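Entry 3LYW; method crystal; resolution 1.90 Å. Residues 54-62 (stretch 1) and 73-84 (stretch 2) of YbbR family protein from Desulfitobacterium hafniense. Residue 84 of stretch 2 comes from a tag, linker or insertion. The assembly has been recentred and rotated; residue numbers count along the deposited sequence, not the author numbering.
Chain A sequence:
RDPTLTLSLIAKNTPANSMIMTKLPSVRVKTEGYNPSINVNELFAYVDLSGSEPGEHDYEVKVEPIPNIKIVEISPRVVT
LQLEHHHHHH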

# COMPACT_ATOMS: atom_id res chain seq x y z
N PRO A 54 -13.45 -2.40 -14.22
CA PRO A 54 -14.35 -1.94 -13.16
C PRO A 54 -14.83 -3.14 -12.36
O PRO A 54 -14.71 -4.27 -12.80
CB PRO A 54 -15.49 -1.27 -13.92
CG PRO A 54 -14.84 -0.84 -15.22
CD PRO A 54 -13.98 -2.03 -15.54
N GLY A 55 -15.37 -2.88 -11.17
CA GLY A 55 -15.87 -3.97 -10.35
C GLY A 55 -15.08 -4.10 -9.07
O GLY A 55 -14.28 -3.22 -8.74
N GLU A 56 -15.27 -5.21 -8.36
CA GLU A 56 -14.58 -5.42 -7.09
C GLU A 56 -13.49 -6.46 -7.28
O GLU A 56 -13.76 -7.55 -7.79
CB GLU A 56 -15.57 -5.88 -6.01
CG GLU A 56 -14.97 -5.91 -4.60
CD GLU A 56 -16.02 -6.14 -3.52
OE1 GLU A 56 -16.49 -7.29 -3.38
OE2 GLU A 56 -16.38 -5.18 -2.81
N HIS A 57 -12.27 -6.12 -6.88
CA HIS A 57 -11.13 -7.03 -7.00
C HIS A 57 -10.26 -6.96 -5.75
O HIS A 57 -10.33 -5.99 -4.98
CB HIS A 57 -10.27 -6.64 -8.20
CG HIS A 57 -11.05 -6.31 -9.43
ND1 HIS A 57 -11.82 -7.24 -10.09
CD2 HIS A 57 -11.21 -5.15 -10.10
CE1 HIS A 57 -12.42 -6.66 -11.11
NE2 HIS A 57 -12.07 -5.39 -11.14
N ASP A 58 -9.43 -7.98 -5.57
CA ASP A 58 -8.49 -8.01 -4.44
C ASP A 58 -7.11 -7.63 -4.94
O ASP A 58 -6.71 -8.04 -6.04
CB ASP A 58 -8.42 -9.41 -3.83
CG ASP A 58 -9.78 -9.93 -3.44
OD1 ASP A 58 -10.56 -9.17 -2.82
OD2 ASP A 58 -10.08 -11.10 -3.76
N TYR A 59 -6.37 -6.87 -4.13
CA TYR A 59 -5.04 -6.46 -4.51
C TYR A 59 -4.06 -6.73 -3.39
O TYR A 59 -4.38 -6.54 -2.21
CB TYR A 59 -5.04 -4.96 -4.86
CG TYR A 59 -5.95 -4.61 -6.02
CD1 TYR A 59 -5.51 -4.76 -7.34
CD2 TYR A 59 -7.25 -4.15 -5.81
CE1 TYR A 59 -6.35 -4.45 -8.41
CE2 TYR A 59 -8.09 -3.85 -6.88
CZ TYR A 59 -7.63 -3.99 -8.17
OH TYR A 59 -8.46 -3.68 -9.22
N GLU A 60 -2.87 -7.19 -3.76
CA GLU A 60 -1.83 -7.48 -2.80
C GLU A 60 -1.19 -6.17 -2.33
O GLU A 60 -0.80 -5.34 -3.15
CB GLU A 60 -0.75 -8.34 -3.44
CG GLU A 60 0.36 -8.74 -2.50
CD GLU A 60 1.58 -9.26 -3.25
OE1 GLU A 60 1.40 -10.01 -4.24
OE2 GLU A 60 2.72 -8.91 -2.86
N VAL A 61 -1.07 -6.00 -1.02
CA VAL A 61 -0.48 -4.80 -0.47
C VAL A 61 1.04 -4.94 -0.51
O VAL A 61 1.58 -5.97 -0.12
CB VAL A 61 -0.92 -4.57 1.00
CG1 VAL A 61 -0.32 -3.26 1.53
CG2 VAL A 61 -2.43 -4.54 1.09
N LYS A 62 1.71 -3.92 -1.02
CA LYS A 62 3.16 -3.93 -1.11
C LYS A 62 3.69 -2.68 -0.42
O LYS A 62 2.94 -1.75 -0.15
CB LYS A 62 3.57 -3.93 -2.58
CG LYS A 62 2.99 -5.11 -3.36
CD LYS A 62 3.02 -4.85 -4.86
CE LYS A 62 2.33 -5.96 -5.63
NZ LYS A 62 2.07 -5.58 -7.05
N GLU A 73 6.55 -8.32 7.60
CA GLU A 73 5.13 -8.61 7.74
C GLU A 73 4.29 -7.41 7.35
O GLU A 73 4.62 -6.28 7.70
CB GLU A 73 4.84 -8.99 9.19
CG GLU A 73 3.42 -9.38 9.50
CD GLU A 73 3.27 -9.86 10.93
OE1 GLU A 73 3.81 -10.94 11.27
OE2 GLU A 73 2.63 -9.15 11.73
N ILE A 74 3.20 -7.65 6.63
CA ILE A 74 2.32 -6.58 6.19
C ILE A 74 0.86 -6.93 6.46
O ILE A 74 0.36 -7.97 6.02
CB ILE A 74 2.49 -6.27 4.70
CG1 ILE A 74 3.97 -6.04 4.37
CG2 ILE A 74 1.66 -5.06 4.30
CD1 ILE A 74 4.30 -6.16 2.90
N SER A 75 0.17 -6.05 7.19
CA SER A 75 -1.24 -6.26 7.51
C SER A 75 -2.06 -5.00 7.29
O SER A 75 -1.73 -3.93 7.82
CB SER A 75 -1.39 -6.73 8.96
OG SER A 75 -2.75 -6.97 9.28
N PRO A 76 -3.12 -5.12 6.50
CA PRO A 76 -3.48 -6.40 5.88
C PRO A 76 -2.62 -6.70 4.66
O PRO A 76 -2.02 -5.79 4.08
CB PRO A 76 -4.93 -6.18 5.45
CG PRO A 76 -5.03 -4.71 5.22
CD PRO A 76 -4.13 -4.07 6.24
N ARG A 77 -2.55 -7.97 4.28
CA ARG A 77 -1.76 -8.39 3.13
C ARG A 77 -2.52 -8.16 1.82
O ARG A 77 -1.92 -7.84 0.80
CB ARG A 77 -1.36 -9.86 3.25
CG ARG A 77 -0.54 -10.18 4.49
CD ARG A 77 -0.87 -11.56 5.03
NE ARG A 77 -0.04 -11.91 6.19
CZ ARG A 77 -0.17 -11.35 7.39
NH1 ARG A 77 -1.10 -10.42 7.60
NH2 ARG A 77 0.62 -11.73 8.38
N VAL A 78 -3.83 -8.32 1.88
CA VAL A 78 -4.68 -8.13 0.70
C VAL A 78 -5.84 -7.19 1.00
O VAL A 78 -6.40 -7.20 2.10
CB VAL A 78 -5.24 -9.47 0.19
CG1 VAL A 78 -6.15 -9.24 -1.01
CG2 VAL A 78 -4.11 -10.42 -0.17
N VAL A 79 -6.19 -6.36 0.02
CA VAL A 79 -7.28 -5.40 0.18
C VAL A 79 -8.26 -5.49 -0.98
O VAL A 79 -7.87 -5.58 -2.14
CB VAL A 79 -6.75 -3.96 0.28
CG1 VAL A 79 -5.90 -3.80 1.53
CG2 VAL A 79 -5.96 -3.60 -0.96
N THR A 80 -9.55 -5.48 -0.65
CA THR A 80 -10.60 -5.55 -1.66
C THR A 80 -11.04 -4.12 -2.00
O THR A 80 -11.38 -3.34 -1.12
CB THR A 80 -11.81 -6.34 -1.13
OG1 THR A 80 -11.39 -7.66 -0.75
CG2 THR A 80 -12.90 -6.42 -2.18
N LEU A 81 -11.02 -3.79 -3.28
CA LEU A 81 -11.40 -2.45 -3.72
C LEU A 81 -12.38 -2.50 -4.90
O LEU A 81 -12.39 -3.46 -5.67
CB LEU A 81 -10.16 -1.68 -4.17
CG LEU A 81 -9.02 -1.51 -3.16
CD1 LEU A 81 -7.84 -0.81 -3.85
CD2 LEU A 81 -9.50 -0.72 -1.97
N GLN A 82 -13.19 -1.46 -5.03
CA GLN A 82 -14.13 -1.39 -6.13
C GLN A 82 -13.72 -0.26 -7.07
O GLN A 82 -13.38 0.84 -6.62
CB GLN A 82 -15.55 -1.14 -5.62
CG GLN A 82 -16.04 -2.17 -4.64
CD GLN A 82 -17.50 -1.99 -4.30
OE1 GLN A 82 -18.03 -0.87 -4.34
NE2 GLN A 82 -18.16 -3.09 -3.96
N LEU A 83 -13.74 -0.55 -8.37
CA LEU A 83 -13.37 0.43 -9.39
C LEU A 83 -14.59 0.69 -10.26
O LEU A 83 -15.32 -0.23 -10.59
CB LEU A 83 -12.24 -0.10 -10.29
CG LEU A 83 -10.77 0.14 -9.95
CD1 LEU A 83 -9.92 -0.71 -10.88
CD2 LEU A 83 -10.44 1.61 -10.09
N GLU A 84 -14.81 1.95 -10.60
CA GLU A 84 -15.92 2.33 -11.46
C GLU A 84 -15.44 3.20 -12.61
O GLU A 84 -14.66 4.12 -12.40
CB GLU A 84 -16.94 3.13 -10.67
CG GLU A 84 -18.01 2.33 -10.01
CD GLU A 84 -18.89 3.20 -9.13
OE1 GLU A 84 -19.41 4.22 -9.64
OE2 GLU A 84 -19.06 2.86 -7.94
O HOH W 1 0.93 -8.30 1.17

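The apolar centre of the contact is built around Tyr59 and Val61. Both are buried, and each loses about 90 Å² of surface to the other stretch. Tyr59 lies on the same face of the sheet as Val79, Leu81 and Leu83. Its CB sits 4.2 Å from Val79 CG2. Its ring reaches along the neighbouring strand, with CD2 3.9 Å from Leu81 CD1 and OH 3.7 Å from Leu83 CD1. One aromatic side chain thus covers three aliphatic residues in turn. Tyr59 adopts the m rotamer (chi1 -61°).

Val61 extends the apolar patch. Its CA-to-CB bond points toward stretch 2. Val61 CG2 packs 3.6 Å from Val79 CG1, and Val61 CG1 lies 3.9 Å from Ile74 CG2. Val61 CG2 also comes within 3.3 Å of Pro76 O. That carbonyl is buried here and has no hydrogen-bonding partner in the model. A cis peptide bond precedes Pro76, in the turn between the two strands of stretch 2.

The backbone holds these side chains in register. The strand of stretch 1 and the second strand of stretch 2 run antiparallel, with an angle of 151° between their directions. Three residue pairs make two hydrogen bonds each. Tyr59 N donates to Val79 O at 2.8 Å, and Val79 N returns a bond to Tyr59 O at 2.9 Å. His57 N to Leu81 O and Leu81 N to His57 O both measure 2.9 Å. Gly55 N to Leu83 O and Leu83 N to Gly55 O are both 2.7 Å. Gly55 has phi/psi of 115/-168, where a CB would jam against the preceding carbonyl oxygen.

Beyond the Tyr59 and Val79 pair, Val61 N donates to Arg77 O at 2.7 Å. A water also donates to Arg77 O at 2.9 Å and to Val61 O at 2.7 Å, bridging the two carbonyls.

The alternate residues, Glu56, Asp58 and Glu60 with Gln82, Thr80 and Val78, form the other, mostly polar face. Their pairs are non-hydrogen-bonded in the backbone, so the CA atoms come closer, 4.2 to 4.6 Å apart. At two of them the side chains are hydrogen-bonded. Thr80 OG1 donates to Asp58 OD1 at 2.7 Å, a short bond to a carboxylate. Gln82 NE2 donates to Glu56 OE2 at 3.0 Å, pairing an amide with a carboxylate. Carbon atoms meet here too: Glu56 CG is 3.2 Å from Thr80 CG2, and Asp58 CB is 3.6 Å from Val78 CG1.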